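Local coordinates for NADPH-dependent nitro/flavin reductase (Bacillus subtilis, PDB 3N2S) that catalyses electron transfer from NADPH to FMN and nitroaromatic compounds, quinones and azo dyes, and shows NADH oxidase activity, working as an FMN-binding homodimer, at the interface of chains A and B. Numbering follows the deposited sequence. Chains: chain A/B, NADPH-dependent nitro/flavin reductase.

The interface of chains A and B. Residues chain A 42-43, 85-86, 89; chain B 198, 221-222, 225-226.
The indole of B:Trp221 reaches across the dimer interface and lies between the A:Tyr42-A:Val43 backbone and the side chain of A:Leu89. Its CG is anti to the backbone N (chi1 -169°), which leans the ring toward the next turn of its own helix, against B:Ile225, with the NE1 edge turned to chain A. The indole N-H, at NE1 of B:Trp221, donates a hydrogen bond of 3.0 Å to the carbonyl O of A:Tyr42. That oxygen lies in the indole plane, but the donor sits above the carbonyl plane, and the bond is bent, 145° at H. The NE1-CD1 side of the same ring points at one face of the A:Tyr42 phenol. The two planes stand at 90°, an edge-to-face pair, and CD1 of B:Trp221 is 3.9 Å from CD2 of A:Tyr42. At the far end of the indole, the CD1 methyl of A:Leu89 touches CZ3 of B:Trp221 at 3.4 Å, the two side chains crossing at about a right angle. One indole face is covered from within chain B by CG1 of B:Ile225, over the ring centre. B:Ile225 also meets chain A: its CG2 approaches the imidazole edge of A:His86 at CD2 (3.7 Å), and its CD1 packs on CA and CG1 of A:Val43. NE2 of A:His86 donates a nearly straight hydrogen bond of 2.7 Å to the A:Val43 carbonyl O, which ties helix 84-92 to the loop and fixes the imidazole's turn. An alanine in place of B:Trp221 would probably leave the A:Tyr42 carbonyl without this donor and open a gap between the phenol and A:Leu89. The CE methyl of selenomethionine B:Met198, from helix 191-213, adds a looser contact to A:Leu89. The patch joins 3-10 helix 40-42, the residue after it and helix 84-92 of chain A to helices 191-213 and 221-229 of chain B. Two-fold symmetry repeats it with the chains exchanged in the homodimer.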
ATOM      1  N   TYR A  42      -4.470 -12.744  -6.636  1.00 14.40           N
ATOM      2  CA  TYR A  42      -5.591 -13.156  -5.764  1.00 13.69           C
ATOM      3  C   TYR A  42      -5.095 -13.729  -4.417  1.00 16.53           C
ATOM      4  O   TYR A  42      -5.877 -14.351  -3.685  1.00 16.33           O
ATOM      5  CB  TYR A  42      -6.379 -14.243  -6.544  1.00 15.31           C
ATOM      6  CG  TYR A  42      -7.838 -14.471  -6.235  1.00 17.87           C
ATOM      7  CD1 TYR A  42      -8.567 -13.554  -5.480  1.00 19.91           C
ATOM      8  CD2 TYR A  42      -8.515 -15.568  -6.766  1.00 18.76           C
ATOM      9  CE1 TYR A  42      -9.930 -13.739  -5.241  1.00 21.58           C
ATOM     10  CE2 TYR A  42      -9.872 -15.764  -6.533  1.00 19.49           C
ATOM     11  CZ  TYR A  42     -10.574 -14.857  -5.762  1.00 26.20           C
ATOM     12  OH  TYR A  42     -11.923 -15.045  -5.596  1.00 23.76           O
ATOM     13  N   VAL A  43      -3.809 -13.515  -4.082  1.00 12.35           N
ATOM     14  CA  VAL A  43      -3.190 -14.082  -2.870  1.00 12.22           C
ATOM     15  C   VAL A  43      -3.706 -13.566  -1.544  1.00 16.19           C
ATOM     16  O   VAL A  43      -3.621 -14.298  -0.547  1.00 14.93           O
ATOM     17  CB  VAL A  43      -1.637 -14.184  -2.919  1.00 16.64           C
ATOM     18  CG1 VAL A  43      -1.169 -14.807  -4.231  1.00 17.01           C
ATOM     19  CG2 VAL A  43      -0.984 -12.814  -2.730  1.00 16.43           C
ATOM     20  N   ARG A  85      -0.899 -17.974   6.193  1.00 15.04           N
ATOM     21  CA  ARG A  85      -2.120 -18.554   5.620  1.00 14.98           C
ATOM     22  C   ARG A  85      -1.741 -19.507   4.470  1.00 18.43           C
ATOM     23  O   ARG A  85      -2.221 -20.642   4.423  1.00 18.72           O
ATOM     24  CB  ARG A  85      -3.010 -17.411   5.088  1.00 16.60           C
ATOM     25  CG  ARG A  85      -4.327 -17.850   4.410  1.00 19.98           C
ATOM     26  CD  ARG A  85      -5.186 -16.672   3.954  1.00 14.97           C
ATOM     27  NE  ARG A  85      -5.552 -15.817   5.092  1.00 15.33           N
ATOM     28  CZ  ARG A  85      -5.155 -14.554   5.243  1.00 25.08           C
ATOM     29  NH1 ARG A  85      -4.427 -13.962   4.301  1.00 10.51           N
ATOM     30  NH2 ARG A  85      -5.487 -13.874   6.331  1.00 14.76           N
ATOM     31  N   HIS A  86      -0.825 -19.056   3.603  1.00 14.09           N
ATOM     32  CA  HIS A  86      -0.315 -19.762   2.423  1.00 14.30           C
ATOM     33  C   HIS A  86       0.561 -20.948   2.845  1.00 18.03           C
ATOM     34  O   HIS A  86       0.413 -22.041   2.296  1.00 16.32           O
ATOM     35  CB  HIS A  86       0.390 -18.757   1.477  1.00 15.05           C
ATOM     36  CG  HIS A  86      -0.439 -17.516   1.283  1.00 18.29           C
ATOM     37  ND1 HIS A  86      -0.492 -16.513   2.252  1.00 20.63           N
ATOM     38  CD2 HIS A  86      -1.315 -17.211   0.303  1.00 20.13           C
ATOM     39  CE1 HIS A  86      -1.371 -15.626   1.810  1.00 19.89           C
ATOM     40  NE2 HIS A  86      -1.882 -15.998   0.634  1.00 20.26           N
ATOM     41  N   LEU A  89      -2.031 -23.470   4.349  1.00 21.06           N
ATOM     42  CA  LEU A  89      -2.884 -23.907   3.238  1.00 22.21           C
ATOM     43  C   LEU A  89      -2.157 -25.079   2.531  1.00 24.77           C
ATOM     44  O   LEU A  89      -2.754 -26.133   2.310  1.00 24.42           O
ATOM     45  CB  LEU A  89      -3.064 -22.670   2.308  1.00 22.97           C
ATOM     46  CG  LEU A  89      -3.571 -22.764   0.899  1.00 28.74           C
ATOM     47  CD1 LEU A  89      -4.044 -21.410   0.464  1.00 29.36           C
ATOM     48  CD2 LEU A  89      -2.466 -23.185  -0.068  1.00 31.82           C
TER
HETATM   49  N   MSE B 198     -10.954 -22.370   5.370  1.00 24.09           N
HETATM   50  CA  MSE B 198     -10.319 -22.685   4.085  1.00 26.13           C
HETATM   51  C   MSE B 198     -11.165 -23.650   3.242  1.00 28.88           C
HETATM   52  O   MSE B 198     -11.220 -23.488   2.030  1.00 27.65           O
HETATM   53  CB  MSE B 198      -8.874 -23.161   4.265  1.00 29.92           C
HETATM   54  CG  MSE B 198      -7.961 -22.076   4.876  1.00 40.85           C
HETATM   55 SE   MSE B 198      -7.928 -20.354   3.849  1.00 53.58          SE
HETATM   56  CE  MSE B 198      -7.763 -21.173   2.070  1.00 49.50           C
ATOM     57  N   TRP B 221      -9.264 -22.355  -4.322  1.00 23.53           N
ATOM     58  CA  TRP B 221      -8.321 -21.280  -4.046  1.00 22.36           C
ATOM     59  C   TRP B 221      -6.962 -21.841  -3.618  1.00 25.89           C
ATOM     60  O   TRP B 221      -5.941 -21.391  -4.126  1.00 24.70           O
ATOM     61  CB  TRP B 221      -8.886 -20.298  -3.038  1.00 20.80           C
ATOM     62  CG  TRP B 221      -8.066 -19.042  -2.923  1.00 20.94           C
ATOM     63  CD1 TRP B 221      -8.024 -18.001  -3.802  1.00 23.22           C
ATOM     64  CD2 TRP B 221      -7.210 -18.685  -1.833  1.00 20.25           C
ATOM     65  NE1 TRP B 221      -7.191 -17.015  -3.326  1.00 21.85           N
ATOM     66  CE2 TRP B 221      -6.700 -17.396  -2.102  1.00 23.32           C
ATOM     67  CE3 TRP B 221      -6.871 -19.303  -0.622  1.00 21.45           C
ATOM     68  CZ2 TRP B 221      -5.838 -16.731  -1.220  1.00 22.43           C
ATOM     69  CZ3 TRP B 221      -6.029 -18.644   0.258  1.00 23.16           C
ATOM     70  CH2 TRP B 221      -5.527 -17.368  -0.035  1.00 23.79           C
ATOM     71  N   SER B 222      -6.964 -22.960  -2.846  1.00 23.64           N
ATOM     72  CA  SER B 222      -5.769 -23.712  -2.416  1.00 23.56           C
ATOM     73  C   SER B 222      -4.964 -24.208  -3.618  1.00 30.54           C
ATOM     74  O   SER B 222      -3.736 -24.134  -3.592  1.00 30.67           O
ATOM     75  CB  SER B 222      -6.162 -24.929  -1.579  1.00 26.26           C
ATOM     76  OG  SER B 222      -6.760 -24.571  -0.346  1.00 36.05           O
ATOM     77  N   ILE B 225      -3.402 -21.059  -5.326  1.00 21.64           N
ATOM     78  CA  ILE B 225      -2.257 -20.521  -4.569  1.00 20.96           C
ATOM     79  C   ILE B 225      -1.060 -21.481  -4.687  1.00 25.19           C
ATOM     80  O   ILE B 225       0.071 -21.026  -4.902  1.00 22.30           O
ATOM     81  CB  ILE B 225      -2.618 -20.234  -3.071  1.00 24.32           C
ATOM     82  CG1 ILE B 225      -3.701 -19.145  -2.913  1.00 25.01           C
ATOM     83  CG2 ILE B 225      -1.375 -19.958  -2.179  1.00 24.36           C
ATOM     84  CD1 ILE B 225      -3.490 -17.776  -3.704  1.00 34.32           C
ATOM     85  N   LEU B 226      -1.305 -22.810  -4.536  1.00 24.38           N
ATOM     86  CA  LEU B 226      -0.222 -23.784  -4.665  1.00 26.27           C
ATOM     87  C   LEU B 226       0.473 -23.685  -6.020  1.00 31.91           C
ATOM     88  O   LEU B 226       1.700 -23.641  -6.063  1.00 31.96           O
ATOM     89  CB  LEU B 226      -0.654 -25.230  -4.357  1.00 27.42           C
ATOM     90  CG  LEU B 226      -0.261 -25.765  -2.964  1.00 34.15           C
ATOM     91  CD1 LEU B 226      -0.888 -27.133  -2.706  1.00 35.70           C
ATOM     92  CD2 LEU B 226       1.270 -25.888  -2.802  1.00 37.19           C
TER